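Local coordinates for protein AcrVIA1 (Listeria seeligeri, PDB 6VRB) that probably acts as an anti-CRISPR protein that inhibits the type VI-A RNA-guided effector Cas13a by binding it together with its guide RNA, at residues M1-K9 / N17-E25; W50-L61 / F75-I86. One frame throughout, in Å; residues are numbered along the deposited sequence.

From the N terminus, the chain first meets itself in contact 1. Residues 17-25 come back against residues 1-9, closing a short loop that holds the turn between strands 8-10 and 13-15. The start of helix 21-33 is thereby tied to the N-terminal segment. Contact 2 opens in the last part of helix 44-53. There residues 50-61 and 75-86 close the loop that joins strands 59-62 and 73-78, and bind residues 50-53 to the three-stranded sheet. The two loops lie in series, neither nested nor crossed. The centres of contact 1 and contact 2 are about 24 Å apart, and the nearest atoms of contact 1 and contact 2 about 11 Å apart. Lys32 of helix 21-33 makes a cation-pi contact with Trp54 of contact 2.

Contact 1 of 2, residues M1-K9 / N17-E25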
loop_
_atom_site.group_PDB
_atom_site.type_symbol
_atom_site.label_atom_id
_atom_site.label_comp_id
_atom_site.label_asym_id
_atom_site.label_seq_id
_atom_site.Cartn_x
_atom_site.Cartn_y
_atom_site.Cartn_z
ATOM N N MET C 1 27.072 -21.576 -3.993
ATOM C CA MET C 1 26.402 -20.387 -4.501
ATOM C C MET C 1 24.894 -20.555 -4.499
ATOM O O MET C 1 24.385 -21.667 -4.388
ATOM C CB MET C 1 26.873 -20.069 -5.915
ATOM C CG MET C 1 28.319 -19.670 -6.008
ATOM S SD MET C 1 28.830 -19.352 -7.699
ATOM C CE MET C 1 27.929 -17.843 -8.018
ATOM N N ILE C 2 24.184 -19.440 -4.620
ATOM C CA ILE C 2 22.745 -19.443 -4.839
ATOM C C ILE C 2 22.497 -18.747 -6.162
ATOM O O ILE C 2 22.746 -17.544 -6.288
ATOM C CB ILE C 2 21.975 -18.740 -3.714
ATOM C CG1 ILE C 2 22.187 -19.457 -2.391
ATOM C CG2 ILE C 2 20.496 -18.705 -4.040
ATOM C CD1 ILE C 2 21.673 -18.680 -1.214
ATOM N N TYR C 3 22.017 -19.494 -7.142
ATOM C CA TYR C 3 21.815 -18.973 -8.483
ATOM C C TYR C 3 20.392 -18.452 -8.593
ATOM O O TYR C 3 19.458 -19.223 -8.829
ATOM C CB TYR C 3 22.098 -20.051 -9.520
ATOM C CG TYR C 3 23.521 -20.529 -9.457
ATOM C CD1 TYR C 3 24.550 -19.766 -9.983
ATOM C CD2 TYR C 3 23.837 -21.740 -8.867
ATOM C CE1 TYR C 3 25.852 -20.190 -9.923
ATOM C CE2 TYR C 3 25.140 -22.179 -8.805
ATOM C CZ TYR C 3 26.144 -21.397 -9.335
ATOM O OH TYR C 3 27.447 -21.832 -9.277
ATOM N N TYR C 4 20.233 -17.149 -8.402
ATOM C CA TYR C 4 18.915 -16.538 -8.373
ATOM C C TYR C 4 19.089 -15.092 -8.802
ATOM O O TYR C 4 19.506 -14.265 -7.993
ATOM C CB TYR C 4 18.314 -16.624 -6.981
ATOM C CG TYR C 4 16.956 -15.992 -6.861
ATOM C CD1 TYR C 4 15.822 -16.653 -7.301
ATOM C CD2 TYR C 4 16.807 -14.726 -6.322
ATOM C CE1 TYR C 4 14.582 -16.075 -7.198
ATOM C CE2 TYR C 4 15.573 -14.141 -6.219
ATOM C CZ TYR C 4 14.464 -14.818 -6.656
ATOM O OH TYR C 4 13.228 -14.238 -6.552
ATOM N N ILE C 5 18.797 -14.794 -10.070
ATOM C CA ILE C 5 18.817 -13.435 -10.591
ATOM C C ILE C 5 17.451 -13.237 -11.235
ATOM O O ILE C 5 16.714 -14.194 -11.466
ATOM C CB ILE C 5 19.967 -13.195 -11.604
ATOM C CG1 ILE C 5 21.267 -13.832 -11.133
ATOM C CG2 ILE C 5 20.338 -11.740 -11.666
ATOM C CD1 ILE C 5 22.357 -13.862 -12.171
ATOM N N LYS C 6 17.023 -11.976 -11.289
ATOM C CA LYS C 6 15.708 -11.625 -11.886
ATOM C C LYS C 6 15.854 -11.581 -13.410
ATOM O O LYS C 6 17.005 -11.555 -13.885
ATOM C CB LYS C 6 15.168 -10.325 -11.284
ATOM C CG LYS C 6 13.660 -10.149 -11.388
ATOM C CD LYS C 6 13.077 -9.331 -10.258
ATOM C CE LYS C 6 13.034 -10.082 -8.944
ATOM N NZ LYS C 6 11.972 -11.116 -8.939
ATOM N N ASP C 7 14.744 -11.607 -14.152
ATOM C CA ASP C 7 14.869 -11.574 -15.631
ATOM C C ASP C 7 15.609 -10.287 -16.000
ATOM O O ASP C 7 15.203 -9.216 -15.521
ATOM C CB ASP C 7 13.499 -11.628 -16.308
ATOM C CG ASP C 7 12.844 -12.995 -16.248
ATOM O OD1 ASP C 7 13.356 -13.855 -15.507
ATOM O OD2 ASP C 7 11.828 -13.187 -16.943
ATOM N N LEU C 8 16.635 -10.398 -16.844
ATOM C CA LEU C 8 17.451 -9.220 -17.235
ATOM C C LEU C 8 17.436 -9.066 -18.753
ATOM O O LEU C 8 17.696 -10.060 -19.445
ATOM C CB LEU C 8 18.888 -9.441 -16.758
ATOM C CG LEU C 8 19.123 -9.320 -15.255
ATOM C CD1 LEU C 8 20.569 -9.633 -14.914
ATOM C CD2 LEU C 8 18.755 -7.933 -14.760
ATOM N N LYS C 9 17.156 -7.858 -19.240
ATOM C CA LYS C 9 17.222 -7.603 -20.700
ATOM C C LYS C 9 18.620 -7.037 -20.946
ATOM O O LYS C 9 18.875 -5.906 -20.507
ATOM C CB LYS C 9 16.140 -6.606 -21.120
ATOM C CG LYS C 9 16.232 -6.105 -22.552
ATOM C CD LYS C 9 15.179 -5.070 -22.871
ATOM C CE LYS C 9 13.773 -5.564 -22.599
ATOM N NZ LYS C 9 12.774 -4.476 -22.725
ATOM N N ASN C 17 14.411 -17.150 -16.352
ATOM C CA ASN C 17 14.556 -18.392 -15.546
ATOM C C ASN C 17 16.015 -18.560 -15.117
ATOM O O ASN C 17 16.534 -19.685 -15.234
ATOM C CB ASN C 17 14.044 -19.630 -16.286
ATOM C CG ASN C 17 12.781 -19.363 -17.076
ATOM O OD1 ASN C 17 12.020 -18.456 -16.751
ATOM N ND2 ASN C 17 12.554 -20.144 -18.119
ATOM N N LEU C 18 16.657 -17.476 -14.672
ATOM C CA LEU C 18 18.070 -17.562 -14.221
ATOM C C LEU C 18 18.078 -18.047 -12.772
ATOM O O LEU C 18 18.563 -17.300 -11.908
ATOM C CB LEU C 18 18.705 -16.172 -14.312
ATOM C CG LEU C 18 18.747 -15.548 -15.705
ATOM C CD1 LEU C 18 19.044 -14.059 -15.620
ATOM C CD2 LEU C 18 19.772 -16.247 -16.579
ATOM N N MET C 19 17.580 -19.263 -12.530
ATOM C CA MET C 19 17.563 -19.837 -11.157
ATOM C C MET C 19 18.343 -21.155 -11.111
ATOM O O MET C 19 18.090 -21.948 -10.190
ATOM C CB MET C 19 16.123 -20.085 -10.699
ATOM C CG MET C 19 15.195 -18.928 -10.995
ATOM S SD MET C 19 15.555 -17.485 -9.966
ATOM C CE MET C 19 14.239 -16.382 -10.478
ATOM N N ASN C 20 19.253 -21.374 -12.062
ATOM C CA ASN C 20 20.062 -22.623 -12.075
ATOM C C ASN C 20 21.526 -22.274 -12.365
ATOM O O ASN C 20 21.792 -21.118 -12.734
ATOM C CB ASN C 20 19.494 -23.670 -13.036
ATOM C CG ASN C 20 19.825 -23.391 -14.485
ATOM O OD1 ASN C 20 20.990 -23.220 -14.840
ATOM N ND2 ASN C 20 18.809 -23.345 -15.329
ATOM N N LYS C 21 22.431 -23.244 -12.208
ATOM C CA LYS C 21 23.882 -23.010 -12.432
ATOM C C LYS C 21 24.186 -22.937 -13.931
ATOM O O LYS C 21 25.222 -22.346 -14.285
ATOM C CB LYS C 21 24.711 -24.119 -11.778
ATOM C CG LYS C 21 26.215 -23.886 -11.776
ATOM C CD LYS C 21 27.022 -25.163 -11.862
ATOM C CE LYS C 21 28.453 -24.930 -12.295
ATOM N NZ LYS C 21 29.416 -25.346 -11.249
ATOM N N GLU C 22 23.326 -23.517 -14.773
ATOM C CA GLU C 22 23.567 -23.496 -16.207
ATOM C C GLU C 22 23.075 -22.223 -16.872
ATOM O O GLU C 22 23.663 -21.798 -17.871
ATOM C CB GLU C 22 22.911 -24.706 -16.866
ATOM C CG GLU C 22 23.528 -26.029 -16.453
ATOM C CD GLU C 22 24.958 -26.184 -16.940
ATOM O OE1 GLU C 22 25.282 -25.665 -18.029
ATOM O OE2 GLU C 22 25.759 -26.824 -16.230
ATOM N N ALA C 23 22.017 -21.607 -16.352
ATOM C CA ALA C 23 21.509 -20.383 -16.952
ATOM C C ALA C 23 22.235 -19.144 -16.453
ATOM O O ALA C 23 22.230 -18.123 -17.143
ATOM C CB ALA C 23 20.016 -20.249 -16.681
ATOM N N VAL C 24 22.850 -19.208 -15.275
ATOM C CA VAL C 24 23.683 -18.103 -14.817
ATOM C C VAL C 24 24.999 -18.084 -15.572
ATOM O O VAL C 24 25.455 -17.026 -16.018
ATOM C CB VAL C 24 23.889 -18.195 -13.296
ATOM C CG1 VAL C 24 24.890 -17.166 -12.820
ATOM C CG2 VAL C 24 22.578 -17.982 -12.589
ATOM N N GLU C 25 25.612 -19.252 -15.772
ATOM C CA GLU C 25 26.901 -19.303 -16.454
ATOM C C GLU C 25 26.766 -19.057 -17.947
ATOM O O GLU C 25 27.743 -18.682 -18.603
ATOM C CB GLU C 25 27.580 -20.644 -16.190
ATOM C CG GLU C 25 28.016 -20.807 -14.753
ATOM C CD GLU C 25 29.111 -19.837 -14.368
ATOM O OE1 GLU C 25 29.984 -19.548 -15.215
ATOM O OE2 GLU C 25 29.090 -19.347 -13.222
#
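Tyr3 lays one ring face over the first turn of helix 21-33. Its CG, anti to the carbonyl carbon (chi1 -62°), turns the ring toward that helix. Lys21 CA sits 3.8 Å from the Tyr3 ring centroid, 11° off the ring normal, in a CH-pi contact. The Lys21 side chain runs alongside the ring in the same direction, with CG 3.5 Å from Tyr3 CZ. Val24 crosses Tyr3 at about a right angle. Its CG2 is 3.7 Å from Tyr3 CD1 and also approaches Ile5 CD1.

Beside this packing the backbones join. Ile5 N gives a hydrogen bond to Leu18 O at 3.1 Å, nearly straight at 165°. Leu18 is the centre of an inverse gamma turn, and its CD1 lies 4.2 Å from Ile5 CB. Leu117 of helix 115-121 touches Ile5, and Cys120 touches Val24.

Met19 and Tyr4 form the flank that faces another protein chain, and both pack on its side chains. They make a Met-aromatic contact, but the modelled sulfur is too close to trust in detail. The loose side lies at exposed Asn17, where Asp7 OD1 stays 3.6 Å from Asn17 N without a hydrogen bond. The end of exposed Lys21 also leads away.

With one backbone bond across the contact, the position of the N-terminal segment probably depends mainly on the fit of Tyr3, Ile5, Leu18 and Val24.

Contact 2 of 2, residues W50-L61 / F75-I86; sequences WFEMWKSPTSSL and FVIEKDGECLGI
Ser60 and Ile77 form an antiparallel hydrogen-bonded pair. Ser60 N binds Ile77 O at 3.0 Å, and Ile77 N returns a bond to Ser60 O at 2.8 Å. Ser60 OG, placed between its backbone N and carbonyl carbon (chi1 52°), gives a second bond to Ile77 O at 3.0 Å. That carbonyl therefore accepts from two donors of one residue. Leu61 and Val76 make the next, non-hydrogen-bonded pair.

The aromatic contacts centre on Trp50. Ile86 CD1 lies over one face, 3.7 Å from the centroid of the Trp50 six-membered ring, in a CH-pi contact. Val76 CG2 approaches from the other side near the rim, around NE1 and CE2, 3.5 Å from Trp50 CE2. The indole thus has an aliphatic neighbour on either side.

Further apolar contacts come from Met53 and Leu61. Met53 bends at chi3 and crosses Leu84 at about a right angle, with CE 3.4 Å from Leu84 CB. Met53 CB meets Val76 CG1 at 3.6 Å, and Leu61 CD1 meets Val76 CG2.

The last part of helix 44-53 is packed in this way on strands 73-78 and 83-87, with 59-62 at the sheet's edge. Helix 88-94 borders Phe51 and Ile86 through Phe91. Helix 163-175 packs on Ser60 and Ile77.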
loop_
_atom_site.group_PDB
_atom_site.type_symbol
_atom_site.label_atom_id
_atom_site.label_comp_id
_atom_site.label_asym_id
_atom_site.label_seq_id
_atom_site.Cartn_x
_atom_site.Cartn_y
_atom_site.Cartn_z
ATOM N N TRP C 50 39.931 -0.951 -17.382
ATOM C CA TRP C 50 39.186 -1.803 -16.462
ATOM C C TRP C 50 38.622 -3.017 -17.182
ATOM O O TRP C 50 38.630 -4.125 -16.636
ATOM C CB TRP C 50 38.045 -1.035 -15.798
ATOM C CG TRP C 50 37.392 -1.805 -14.681
ATOM C CD1 TRP C 50 37.793 -1.874 -13.384
ATOM C CD2 TRP C 50 36.295 -2.710 -14.802
ATOM N NE1 TRP C 50 36.967 -2.706 -12.673
ATOM C CE2 TRP C 50 36.048 -3.243 -13.529
ATOM C CE3 TRP C 50 35.483 -3.104 -15.864
ATOM C CZ2 TRP C 50 35.026 -4.142 -13.292
ATOM C CZ3 TRP C 50 34.472 -3.996 -15.630
ATOM C CH2 TRP C 50 34.246 -4.504 -14.353
ATOM N N PHE C 51 38.128 -2.837 -18.408
ATOM C CA PHE C 51 37.658 -3.965 -19.210
ATOM C C PHE C 51 38.787 -4.667 -19.952
ATOM O O PHE C 51 38.627 -5.061 -21.107
ATOM C CB PHE C 51 36.631 -3.457 -20.215
ATOM C CG PHE C 51 35.328 -3.035 -19.626
ATOM C CD1 PHE C 51 34.316 -3.949 -19.430
ATOM C CD2 PHE C 51 35.102 -1.713 -19.305
ATOM C CE1 PHE C 51 33.110 -3.554 -18.905
ATOM C CE2 PHE C 51 33.899 -1.314 -18.777
ATOM C CZ PHE C 51 32.901 -2.236 -18.577
ATOM N N GLU C 52 39.913 -4.866 -19.308
ATOM C CA GLU C 52 41.013 -5.634 -19.868
ATOM C C GLU C 52 41.609 -6.599 -18.864
ATOM O O GLU C 52 42.064 -7.677 -19.257
ATOM C CB GLU C 52 42.107 -4.686 -20.378
ATOM C CG GLU C 52 43.229 -5.337 -21.162
ATOM C CD GLU C 52 44.258 -4.334 -21.649
ATOM O OE1 GLU C 52 44.114 -3.133 -21.339
ATOM O OE2 GLU C 52 45.212 -4.748 -22.344
ATOM N N MET C 53 41.720 -6.132 -17.617
ATOM C CA MET C 53 42.139 -6.994 -16.485
ATOM C C MET C 53 40.999 -7.984 -16.231
ATOM O O MET C 53 41.275 -9.182 -16.037
ATOM C CB MET C 53 42.362 -6.149 -15.228
ATOM C CG MET C 53 43.472 -5.130 -15.376
ATOM S SD MET C 53 43.812 -4.248 -13.834
ATOM C CE MET C 53 42.341 -3.235 -13.699
ATOM N N TRP C 54 39.761 -7.478 -16.276
ATOM C CA TRP C 54 38.533 -8.285 -16.045
ATOM C C TRP C 54 38.397 -9.351 -17.134
ATOM O O TRP C 54 38.133 -10.518 -16.791
ATOM C CB TRP C 54 37.311 -7.357 -16.020
ATOM C CG TRP C 54 35.998 -8.056 -15.842
ATOM C CD1 TRP C 54 35.605 -8.804 -14.771
ATOM C CD2 TRP C 54 34.888 -8.057 -16.757
ATOM N NE1 TRP C 54 34.336 -9.278 -14.962
ATOM C CE2 TRP C 54 33.869 -8.835 -16.170
ATOM C CE3 TRP C 54 34.656 -7.483 -18.011
ATOM C CZ2 TRP C 54 32.642 -9.050 -16.796
ATOM C CZ3 TRP C 54 33.444 -7.697 -18.628
ATOM C CH2 TRP C 54 32.452 -8.471 -18.027
ATOM N N LYS C 55 38.612 -8.957 -18.391
ATOM C CA LYS C 55 38.522 -9.890 -19.545
ATOM C C LYS C 55 39.625 -10.946 -19.417
ATOM O O LYS C 55 39.340 -12.134 -19.652
ATOM C CB LYS C 55 38.681 -9.105 -20.851
ATOM C CG LYS C 55 38.162 -9.805 -22.098
ATOM C CD LYS C 55 36.669 -10.035 -22.066
ATOM C CE LYS C 55 35.904 -8.810 -21.619
ATOM N NZ LYS C 55 36.411 -7.587 -22.286
ATOM N N SER C 56 40.803 -10.544 -18.932
ATOM C CA SER C 56 41.949 -11.478 -18.767
ATOM C C SER C 56 41.563 -12.596 -17.793
ATOM O O SER C 56 40.924 -12.293 -16.770
ATOM C CB SER C 56 43.169 -10.744 -18.282
ATOM O OG SER C 56 43.029 -10.383 -16.917
ATOM N N PRO C 57 41.961 -13.862 -18.050
ATOM C CA PRO C 57 41.602 -14.996 -17.186
ATOM C C PRO C 57 42.137 -14.940 -15.745
ATOM O O PRO C 57 41.402 -15.305 -14.850
ATOM C CB PRO C 57 42.220 -16.211 -17.895
ATOM C CG PRO C 57 42.434 -15.749 -19.318
ATOM C CD PRO C 57 42.768 -14.278 -19.196
ATOM N N THR C 58 43.389 -14.510 -15.558
ATOM C CA THR C 58 43.980 -14.457 -14.191
ATOM C C THR C 58 43.609 -13.141 -13.499
ATOM O O THR C 58 44.526 -12.335 -13.243
ATOM C CB THR C 58 45.504 -14.621 -14.246
ATOM O OG1 THR C 58 46.052 -13.472 -14.893
ATOM C CG2 THR C 58 45.937 -15.877 -14.970
ATOM N N SER C 59 42.323 -12.954 -13.181
ATOM C CA SER C 59 41.848 -11.721 -12.498
ATOM C C SER C 59 40.761 -12.081 -11.479
ATOM O O SER C 59 39.968 -12.997 -11.761
ATOM C CB SER C 59 41.340 -10.729 -13.506
ATOM O OG SER C 59 40.192 -11.232 -14.169
ATOM N N SER C 60 40.698 -11.337 -10.369
ATOM C CA SER C 60 39.689 -11.560 -9.301
ATOM C C SER C 60 38.799 -10.318 -9.203
ATOM O O SER C 60 39.353 -9.205 -9.154
ATOM C CB SER C 60 40.359 -11.856 -7.990
ATOM O OG SER C 60 41.330 -10.865 -7.690
ATOM N N LEU C 61 37.475 -10.501 -9.155
ATOM C CA LEU C 61 36.569 -9.364 -9.114
ATOM C C LEU C 61 36.053 -9.185 -7.691
ATOM O O LEU C 61 35.739 -10.166 -7.015
ATOM C CB LEU C 61 35.400 -9.563 -10.085
ATOM C CG LEU C 61 34.382 -8.442 -10.280
ATOM C CD1 LEU C 61 35.026 -7.250 -10.912
ATOM C CD2 LEU C 61 33.232 -8.905 -11.123
ATOM N N PHE C 75 35.681 -3.850 -8.221
ATOM C CA PHE C 75 37.140 -3.790 -8.249
ATOM C C PHE C 75 37.689 -5.039 -8.924
ATOM O O PHE C 75 37.213 -6.145 -8.658
ATOM C CB PHE C 75 37.722 -3.665 -6.839
ATOM C CG PHE C 75 37.490 -2.330 -6.194
ATOM C CD1 PHE C 75 38.334 -1.266 -6.454
ATOM C CD2 PHE C 75 36.431 -2.141 -5.330
ATOM C CE1 PHE C 75 38.122 -0.035 -5.862
ATOM C CE2 PHE C 75 36.210 -0.911 -4.741
ATOM C CZ PHE C 75 37.057 0.139 -5.006
ATOM N N VAL C 76 38.697 -4.868 -9.778
ATOM C CA VAL C 76 39.421 -5.985 -10.379
ATOM C C VAL C 76 40.830 -6.005 -9.818
ATOM O O VAL C 76 41.574 -5.028 -9.959
ATOM C CB VAL C 76 39.468 -5.884 -11.911
ATOM C CG1 VAL C 76 40.291 -7.011 -12.460
ATOM C CG2 VAL C 76 38.099 -5.947 -12.493
ATOM N N ILE C 77 41.214 -7.118 -9.208
ATOM C CA ILE C 77 42.549 -7.288 -8.656
ATOM C C ILE C 77 43.335 -8.216 -9.569
ATOM O O ILE C 77 42.929 -9.359 -9.804
ATOM C CB ILE C 77 42.500 -7.831 -7.220
ATOM C CG1 ILE C 77 41.809 -6.821 -6.312
ATOM C CG2 ILE C 77 43.893 -8.108 -6.728
ATOM C CD1 ILE C 77 41.494 -7.348 -4.950
ATOM N N GLU C 78 44.457 -7.723 -10.079
ATOM C CA GLU C 78 45.310 -8.476 -10.983
ATOM C C GLU C 78 46.183 -9.409 -10.137
ATOM O O GLU C 78 46.189 -9.327 -8.908
ATOM C CB GLU C 78 46.072 -7.485 -11.872
ATOM C CG GLU C 78 46.882 -8.035 -13.054
ATOM C CD GLU C 78 46.031 -8.744 -14.089
ATOM O OE1 GLU C 78 44.841 -8.407 -14.228
ATOM O OE2 GLU C 78 46.558 -9.653 -14.763
ATOM N N LYS C 79 46.909 -10.323 -10.791
ATOM C CA LYS C 79 47.675 -11.346 -10.085
ATOM C C LYS C 79 48.835 -10.743 -9.299
ATOM O O LYS C 79 49.197 -11.251 -8.230
ATOM C CB LYS C 79 48.173 -12.385 -11.090
ATOM C CG LYS C 79 48.841 -13.590 -10.472
ATOM C CD LYS C 79 47.878 -14.308 -9.544
ATOM C CE LYS C 79 46.740 -14.958 -10.311
ATOM N NZ LYS C 79 45.827 -15.705 -9.401
ATOM N N ASP C 80 49.406 -9.646 -9.781
ATOM C CA ASP C 80 50.469 -8.941 -9.071
ATOM C C ASP C 80 49.995 -7.522 -8.787
ATOM O O ASP C 80 50.320 -6.592 -9.529
ATOM C CB ASP C 80 51.755 -8.951 -9.877
ATOM C CG ASP C 80 52.370 -10.330 -9.968
ATOM O OD1 ASP C 80 52.166 -11.135 -9.036
ATOM O OD2 ASP C 80 53.057 -10.611 -10.972
ATOM N N GLY C 81 49.253 -7.358 -7.690
ATOM C CA GLY C 81 48.736 -6.047 -7.322
ATOM C C GLY C 81 47.702 -5.544 -8.311
ATOM O O GLY C 81 46.843 -6.300 -8.783
ATOM N N GLU C 82 47.792 -4.242 -8.619
ATOM C CA GLU C 82 47.037 -3.576 -9.688
ATOM C C GLU C 82 45.526 -3.671 -9.487
ATOM O O GLU C 82 44.815 -4.331 -10.247
ATOM C CB GLU C 82 47.436 -4.116 -11.065
ATOM C CG GLU C 82 48.856 -3.787 -11.476
ATOM C CD GLU C 82 49.052 -2.316 -11.778
ATOM O OE1 GLU C 82 48.106 -1.678 -12.287
ATOM O OE2 GLU C 82 50.155 -1.797 -11.506
ATOM N N CYS C 83 45.032 -3.011 -8.447
ATOM C CA CYS C 83 43.601 -2.956 -8.189
ATOM C C CYS C 83 43.027 -1.665 -8.757
ATOM O O CYS C 83 43.362 -0.572 -8.288
ATOM C CB CYS C 83 43.319 -3.055 -6.693
ATOM S SG CYS C 83 41.575 -3.090 -6.300
ATOM N N LEU C 84 42.176 -1.791 -9.770
ATOM C CA LEU C 84 41.393 -0.693 -10.318
ATOM C C LEU C 84 39.918 -0.915 -10.027
ATOM O O LEU C 84 39.478 -2.029 -9.751
ATOM C CB LEU C 84 41.613 -0.552 -11.823
ATOM C CG LEU C 84 42.753 0.301 -12.369
ATOM C CD1 LEU C 84 44.113 -0.343 -12.169
ATOM C CD2 LEU C 84 42.486 0.569 -13.838
ATOM N N GLY C 85 39.144 0.161 -10.125
ATOM C CA GLY C 85 37.724 0.094 -9.856
ATOM C C GLY C 85 36.898 1.121 -10.597
ATOM O O GLY C 85 37.331 2.257 -10.790
ATOM N N ILE C 86 35.709 0.729 -11.029
ATOM C CA ILE C 86 34.765 1.639 -11.672
ATOM C C ILE C 86 33.474 1.597 -10.873
ATOM O O ILE C 86 33.252 0.661 -10.086
ATOM C CB ILE C 86 34.526 1.264 -13.153
ATOM C CG1 ILE C 86 33.911 -0.123 -13.242
ATOM C CG2 ILE C 86 35.802 1.338 -13.949
ATOM C CD1 ILE C 86 33.390 -0.439 -14.588
#